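Hypothetical protein YfiH (Bacillus licheniformis, PDB 6DZD) probably catalyses phosphorolysis of adenosine, inosine and methylthioadenosine, and deamination of adenosine, and binds a zinc ion. Local coordinates at residues D131-V141 against D177-I186. Numbering follows the deposited sequence.
Sequences DCVPVYFYDPV and DIRAVIGPAI
Y136 pairs with V181, and Y138 with R179, through reciprocal backbone hydrogen bonds that join strands 133-139 and 179-182 as antiparallel neighbours, their short axes at 163°. Y136 N reaches V181 O at 2.6 Å. The pairing runs on past strand 179-182: G183 N donates to P134 O, and I186 N donates to D131 O at 2.9 Å. A water accepts from D131 N and donates to C132 O and P184 O, bridging the loops.

Apolar contacts flank the backbone. V133 CG1 packs on I182 CG2 at 3.8 Å and V133 CG2 on A185 CB at 3.9 Å; F137 and A180 meet L233 of helix 225-236. On the other face, the Y136 ring has CG anti to its carbonyl carbon (chi1 -58°), which lays CD1 beside V181 CG1 and brings V181 O to the ring edge, in plane; its hydroxyl bonds to G33 O.

Polar atoms meet carbon near D131. The A185 methyl sits against D131 O and C132 O, while the I186 side chain passes at a slant over the D131 carboxylate, its CB 3.7 Å from D131 OD1; the hydroxyls of T250 and S259 and the backbone N of R261 hold that carboxylate.

At the far end, D139 OD1 accepts from V141 N at 2.8 Å, closing an Asx turn, and OD2 bonds to S173 and, through a second water, D177 OD2. V141 CG2 rests against the D177 carboxylate, and P140 CG lies over a face of the R179 guanidinium, whose NH2 bonds to D177 O. An alanine at D139 would keep the strand pairing but would probably free the turn at V141 and leave S173 and the bridging water without their carboxylate partner.

Backbone bonds thus fix the register; a water joins the carboxylates at one end, backbone bonds and water the other, near the cysteine-bound zinc ion.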
ATOM      1  N   ASP A 131      -0.283  -5.372  -7.142  1.00 18.01           N
ATOM      2  CA  ASP A 131       0.613  -4.752  -8.125  1.00 18.66           C
ATOM      3  C   ASP A 131       0.843  -3.261  -7.848  1.00 18.37           C
ATOM      4  O   ASP A 131       1.962  -2.768  -8.021  1.00 18.72           O
ATOM      5  CB  ASP A 131       0.113  -4.891  -9.560  1.00 19.60           C
ATOM      6  CG  ASP A 131       0.617  -6.148 -10.233  1.00 20.45           C
ATOM      7  OD1 ASP A 131       1.552  -6.777  -9.690  1.00 20.39           O
ATOM      8  OD2 ASP A 131       0.063  -6.521 -11.289  1.00 21.33           O
ATOM      9  N   CYS A 132      -0.203  -2.523  -7.462  1.00 18.77           N
ATOM     10  CA  CYS A 132      -0.061  -1.095  -7.177  1.00 18.69           C
ATOM     11  C   CYS A 132       0.878  -0.864  -5.986  1.00 18.96           C
ATOM     12  O   CYS A 132       1.164  -1.762  -5.198  1.00 19.20           O
ATOM     13  CB  CYS A 132      -1.420  -0.441  -6.887  1.00 18.46           C
ATOM     14  SG  CYS A 132      -2.829  -0.817  -7.990  1.00 18.80           S
ATOM     15  N   VAL A 133       1.335   0.379  -5.853  1.00 17.57           N
ATOM     16  CA  VAL A 133       2.377   0.770  -4.902  1.00 17.94           C
ATOM     17  C   VAL A 133       1.845   1.019  -3.489  1.00 17.43           C
ATOM     18  O   VAL A 133       1.033   1.929  -3.267  1.00 17.07           O
ATOM     19  CB  VAL A 133       3.122   2.012  -5.420  1.00 18.67           C
ATOM     20  CG1 VAL A 133       4.119   2.500  -4.410  1.00 20.01           C
ATOM     21  CG2 VAL A 133       3.775   1.716  -6.739  1.00 19.44           C
ATOM     22  N   PRO A 134       2.291   0.248  -2.502  1.00 17.59           N
ATOM     23  CA  PRO A 134       1.955   0.545  -1.114  1.00 17.27           C
ATOM     24  C   PRO A 134       2.969   1.474  -0.465  1.00 17.92           C
ATOM     25  O   PRO A 134       4.181   1.243  -0.545  1.00 19.52           O
ATOM     26  CB  PRO A 134       1.992  -0.837  -0.454  1.00 17.40           C
ATOM     27  CG  PRO A 134       2.658  -1.739  -1.430  1.00 18.18           C
ATOM     28  CD  PRO A 134       3.111  -0.965  -2.594  1.00 18.39           C
ATOM     29  N   VAL A 135       2.503   2.525   0.194  1.00 17.15           N
ATOM     30  CA  VAL A 135       3.393   3.438   0.902  1.00 18.01           C
ATOM     31  C   VAL A 135       3.056   3.426   2.390  1.00 17.41           C
ATOM     32  O   VAL A 135       1.885   3.384   2.779  1.00 16.42           O
ATOM     33  CB  VAL A 135       3.321   4.862   0.326  1.00 18.30           C
ATOM     34  CG1 VAL A 135       4.466   5.687   0.873  1.00 19.71           C
ATOM     35  CG2 VAL A 135       3.389   4.810  -1.204  1.00 18.72           C
ATOM     36  N   TYR A 136       4.088   3.439   3.224  1.00 17.33           N
ATOM     37  CA  TYR A 136       3.923   3.513   4.665  1.00 16.97           C
ATOM     38  C   TYR A 136       4.491   4.831   5.173  1.00 17.45           C
ATOM     39  O   TYR A 136       5.440   5.377   4.613  1.00 18.46           O
ATOM     40  CB  TYR A 136       4.612   2.343   5.371  1.00 17.65           C
ATOM     41  CG  TYR A 136       4.156   0.965   4.952  1.00 17.61           C
ATOM     42  CD1 TYR A 136       4.535   0.428   3.730  1.00 18.34           C
ATOM     43  CD2 TYR A 136       3.368   0.181   5.789  1.00 17.14           C
ATOM     44  CE1 TYR A 136       4.135  -0.855   3.337  1.00 18.47           C
ATOM     45  CE2 TYR A 136       2.965  -1.099   5.409  1.00 17.37           C
ATOM     46  CZ  TYR A 136       3.358  -1.610   4.175  1.00 18.01           C
ATOM     47  OH  TYR A 136       2.988  -2.866   3.764  1.00 18.41           O
ATOM     48  N   PHE A 137       3.898   5.347   6.236  1.00 16.93           N
ATOM     49  CA  PHE A 137       4.302   6.634   6.777  1.00 17.45           C
ATOM     50  C   PHE A 137       4.347   6.518   8.284  1.00 17.45           C
ATOM     51  O   PHE A 137       3.378   6.069   8.897  1.00 17.15           O
ATOM     52  CB  PHE A 137       3.326   7.747   6.390  1.00 17.33           C
ATOM     53  CG  PHE A 137       3.156   7.939   4.916  1.00 17.45           C
ATOM     54  CD1 PHE A 137       2.296   7.116   4.190  1.00 16.72           C
ATOM     55  CD2 PHE A 137       3.816   8.968   4.263  1.00 18.46           C
ATOM     56  CE1 PHE A 137       2.121   7.310   2.833  1.00 16.92           C
ATOM     57  CE2 PHE A 137       3.653   9.184   2.924  1.00 18.86           C
ATOM     58  CZ  PHE A 137       2.807   8.360   2.200  1.00 18.05           C
ATOM     59  N   TYR A 138       5.432   6.982   8.885  1.00 18.38           N
ATOM     60  CA  TYR A 138       5.546   6.936  10.332  1.00 18.57           C
ATOM     61  C   TYR A 138       6.282   8.167  10.822  1.00 19.33           C
ATOM     62  O   TYR A 138       7.395   8.449  10.365  1.00 19.95           O
ATOM     63  CB  TYR A 138       6.264   5.662  10.769  1.00 18.86           C
ATOM     64  CG  TYR A 138       6.494   5.591  12.247  1.00 19.67           C
ATOM     65  CD1 TYR A 138       5.556   6.095  13.154  1.00 20.53           C
ATOM     66  CD2 TYR A 138       7.649   5.017  12.747  1.00 20.71           C
ATOM     67  CE1 TYR A 138       5.780   6.021  14.513  1.00 22.42           C
ATOM     68  CE2 TYR A 138       7.878   4.944  14.106  1.00 22.58           C
ATOM     69  CZ  TYR A 138       6.947   5.439  14.976  1.00 23.43           C
ATOM     70  OH  TYR A 138       7.195   5.340  16.308  1.00 25.54           O
ATOM     71  N   ASP A 139       5.646   8.910  11.730  1.00 19.44           N
ATOM     72  CA  ASP A 139       6.283  10.020  12.433  1.00 20.78           C
ATOM     73  C   ASP A 139       6.466   9.643  13.898  1.00 22.58           C
ATOM     74  O   ASP A 139       5.501   9.679  14.674  1.00 23.36           O
ATOM     75  CB  ASP A 139       5.447  11.296  12.304  1.00 20.80           C
ATOM     76  CG  ASP A 139       6.119  12.515  12.927  1.00 22.21           C
ATOM     77  OD1 ASP A 139       7.038  12.362  13.755  1.00 23.50           O
ATOM     78  OD2 ASP A 139       5.708  13.643  12.592  1.00 22.17           O
ATOM     79  N   PRO A 140       7.673   9.308  14.339  1.00 23.55           N
ATOM     80  CA  PRO A 140       7.842   8.908  15.741  1.00 25.54           C
ATOM     81  C   PRO A 140       7.719  10.056  16.707  1.00 27.27           C
ATOM     82  O   PRO A 140       7.494   9.811  17.893  1.00 29.06           O
ATOM     83  CB  PRO A 140       9.243   8.296  15.770  1.00 26.13           C
ATOM     84  CG  PRO A 140       9.945   8.843  14.576  1.00 24.92           C
ATOM     85  CD  PRO A 140       8.936   9.317  13.585  1.00 23.15           C
ATOM     86  N   VAL A 141       7.868  11.298  16.244  1.00 26.98           N
ATOM     87  CA  VAL A 141       7.696  12.463  17.111  1.00 28.68           C
ATOM     88  C   VAL A 141       6.218  12.695  17.405  1.00 28.77           C
ATOM     89  O   VAL A 141       5.817  12.830  18.568  1.00 30.70           O
ATOM     90  CB  VAL A 141       8.350  13.702  16.479  1.00 28.43           C
ATOM     91  CG1 VAL A 141       8.152  14.889  17.367  1.00 30.28           C
ATOM     92  CG2 VAL A 141       9.810  13.454  16.253  1.00 28.68           C
ATOM     93  N   ASP A 177      11.106  14.493  10.361  1.00 22.61           N
ATOM     94  CA  ASP A 177      10.801  13.419  11.297  1.00 22.89           C
ATOM     95  C   ASP A 177      10.081  12.248  10.647  1.00 21.34           C
ATOM     96  O   ASP A 177       9.959  11.197  11.286  1.00 21.56           O
ATOM     97  CB  ASP A 177       9.930  13.928  12.448  1.00 23.86           C
ATOM     98  CG  ASP A 177      10.672  14.859  13.378  1.00 25.80           C
ATOM     99  OD1 ASP A 177      11.831  14.558  13.711  1.00 26.82           O
ATOM    100  OD2 ASP A 177      10.099  15.878  13.803  1.00 26.49           O
ATOM    101  N   ILE A 178       9.576  12.403   9.427  1.00 20.87           N
ATOM    102  CA  ILE A 178       8.710  11.382   8.844  1.00 20.14           C
ATOM    103  C   ILE A 178       9.563  10.276   8.232  1.00 20.40           C
ATOM    104  O   ILE A 178      10.549  10.537   7.533  1.00 21.29           O
ATOM    105  CB  ILE A 178       7.760  11.998   7.803  1.00 20.07           C
ATOM    106  CG1 ILE A 178       6.831  13.033   8.452  1.00 20.06           C
ATOM    107  CG2 ILE A 178       6.941  10.921   7.109  1.00 19.23           C
ATOM    108  CD1 ILE A 178       6.111  13.909   7.446  1.00 20.42           C
ATOM    109  N   ARG A 179       9.186   9.034   8.512  1.00 20.64           N
ATOM    110  CA  ARG A 179       9.756   7.865   7.877  1.00 20.99           C
ATOM    111  C   ARG A 179       8.734   7.286   6.912  1.00 20.39           C
ATOM    112  O   ARG A 179       7.525   7.427   7.115  1.00 19.40           O
ATOM    113  CB  ARG A 179      10.164   6.822   8.918  1.00 20.97           C
ATOM    114  CG  ARG A 179      11.553   7.036   9.484  1.00 21.87           C
ATOM    115  CD  ARG A 179      11.551   7.935  10.731  1.00 21.81           C
ATOM    116  NE  ARG A 179      12.896   8.062  11.301  1.00 22.88           N
ATOM    117  CZ  ARG A 179      13.406   9.179  11.820  1.00 24.07           C
ATOM    118  NH1 ARG A 179      14.644   9.177  12.310  1.00 25.71           N
ATOM    119  NH2 ARG A 179      12.685  10.298  11.847  1.00 23.78           N
ATOM    120  N   ALA A 180       9.231   6.653   5.848  1.00 19.15           N
ATOM    121  CA  ALA A 180       8.382   6.088   4.814  1.00 18.77           C
ATOM    122  C   ALA A 180       8.955   4.773   4.312  1.00 19.49           C
ATOM    123  O   ALA A 180      10.175   4.602   4.231  1.00 20.57           O
ATOM    124  CB  ALA A 180       8.220   7.064   3.651  1.00 19.28           C
ATOM    125  N   VAL A 181       8.071   3.843   3.984  1.00 18.32           N
ATOM    126  CA  VAL A 181       8.454   2.589   3.362  1.00 18.71           C
ATOM    127  C   VAL A 181       7.576   2.369   2.134  1.00 18.20           C
ATOM    128  O   VAL A 181       6.365   2.626   2.168  1.00 16.98           O
ATOM    129  CB  VAL A 181       8.348   1.405   4.349  1.00 18.74           C
ATOM    130  CG1 VAL A 181       8.283   0.050   3.591  1.00 18.87           C
ATOM    131  CG2 VAL A 181       9.510   1.427   5.363  1.00 19.72           C
ATOM    132  N   ILE A 182       8.201   1.937   1.034  1.00 18.38           N
ATOM    133  CA  ILE A 182       7.510   1.544  -0.196  1.00 18.23           C
ATOM    134  C   ILE A 182       7.603   0.023  -0.315  1.00 18.25           C
ATOM    135  O   ILE A 182       8.705  -0.543  -0.332  1.00 19.13           O
ATOM    136  CB  ILE A 182       8.100   2.253  -1.431  1.00 19.60           C
ATOM    137  CG1 ILE A 182       7.875   3.761  -1.327  1.00 19.69           C
ATOM    138  CG2 ILE A 182       7.483   1.740  -2.704  1.00 18.96           C
ATOM    139  CD1 ILE A 182       8.508   4.577  -2.444  1.00 21.37           C
ATOM    140  N   GLY A 183       6.443  -0.638  -0.377  1.00 19.21           N
ATOM    141  CA  GLY A 183       6.355  -2.078  -0.293  1.00 19.21           C
ATOM    142  C   GLY A 183       6.391  -2.775  -1.641  1.00 19.20           C
ATOM    143  O   GLY A 183       6.659  -2.163  -2.684  1.00 19.29           O
ATOM    144  N   PRO A 184       6.121  -4.081  -1.633  1.00 18.49           N
ATOM    145  CA  PRO A 184       6.085  -4.845  -2.887  1.00 18.28           C
ATOM    146  C   PRO A 184       5.031  -4.302  -3.838  1.00 17.75           C
ATOM    147  O   PRO A 184       3.869  -4.113  -3.470  1.00 17.72           O
ATOM    148  CB  PRO A 184       5.750  -6.271  -2.430  1.00 19.28           C
ATOM    149  CG  PRO A 184       6.213  -6.333  -1.051  1.00 19.68           C
ATOM    150  CD  PRO A 184       5.993  -4.956  -0.460  1.00 19.09           C
ATOM    151  N   ALA A 185       5.478  -3.995  -5.050  1.00 17.53           N
ATOM    152  CA  ALA A 185       4.625  -3.574  -6.138  1.00 17.12           C
ATOM    153  C   ALA A 185       5.279  -4.039  -7.433  1.00 17.13           C
ATOM    154  O   ALA A 185       6.421  -4.528  -7.437  1.00 17.43           O
ATOM    155  CB  ALA A 185       4.404  -2.065  -6.114  1.00 17.14           C
ATOM    156  N   ILE A 186       4.549  -3.857  -8.541  1.00 19.10           N
ATOM    157  CA  ILE A 186       5.037  -4.280  -9.852  1.00 19.01           C
ATOM    158  C   ILE A 186       6.230  -3.422 -10.267  1.00 19.08           C
ATOM    159  O   ILE A 186       6.179  -2.184 -10.238  1.00 19.33           O
ATOM    160  CB  ILE A 186       3.897  -4.235 -10.886  1.00 18.31           C
ATOM    161  CG1 ILE A 186       4.310  -4.898 -12.192  1.00 17.91           C
ATOM    162  CG2 ILE A 186       3.416  -2.818 -11.159  1.00 17.90           C
ATOM    163  CD1 ILE A 186       3.133  -5.162 -13.100  1.00 16.69           C
TER
HETATM  164  O   HOH W   1       1.214  -4.525  -4.815  1.00 22.40           O
HETATM  165  O   HOH W   2       7.331  15.967  13.813  1.00 20.08           O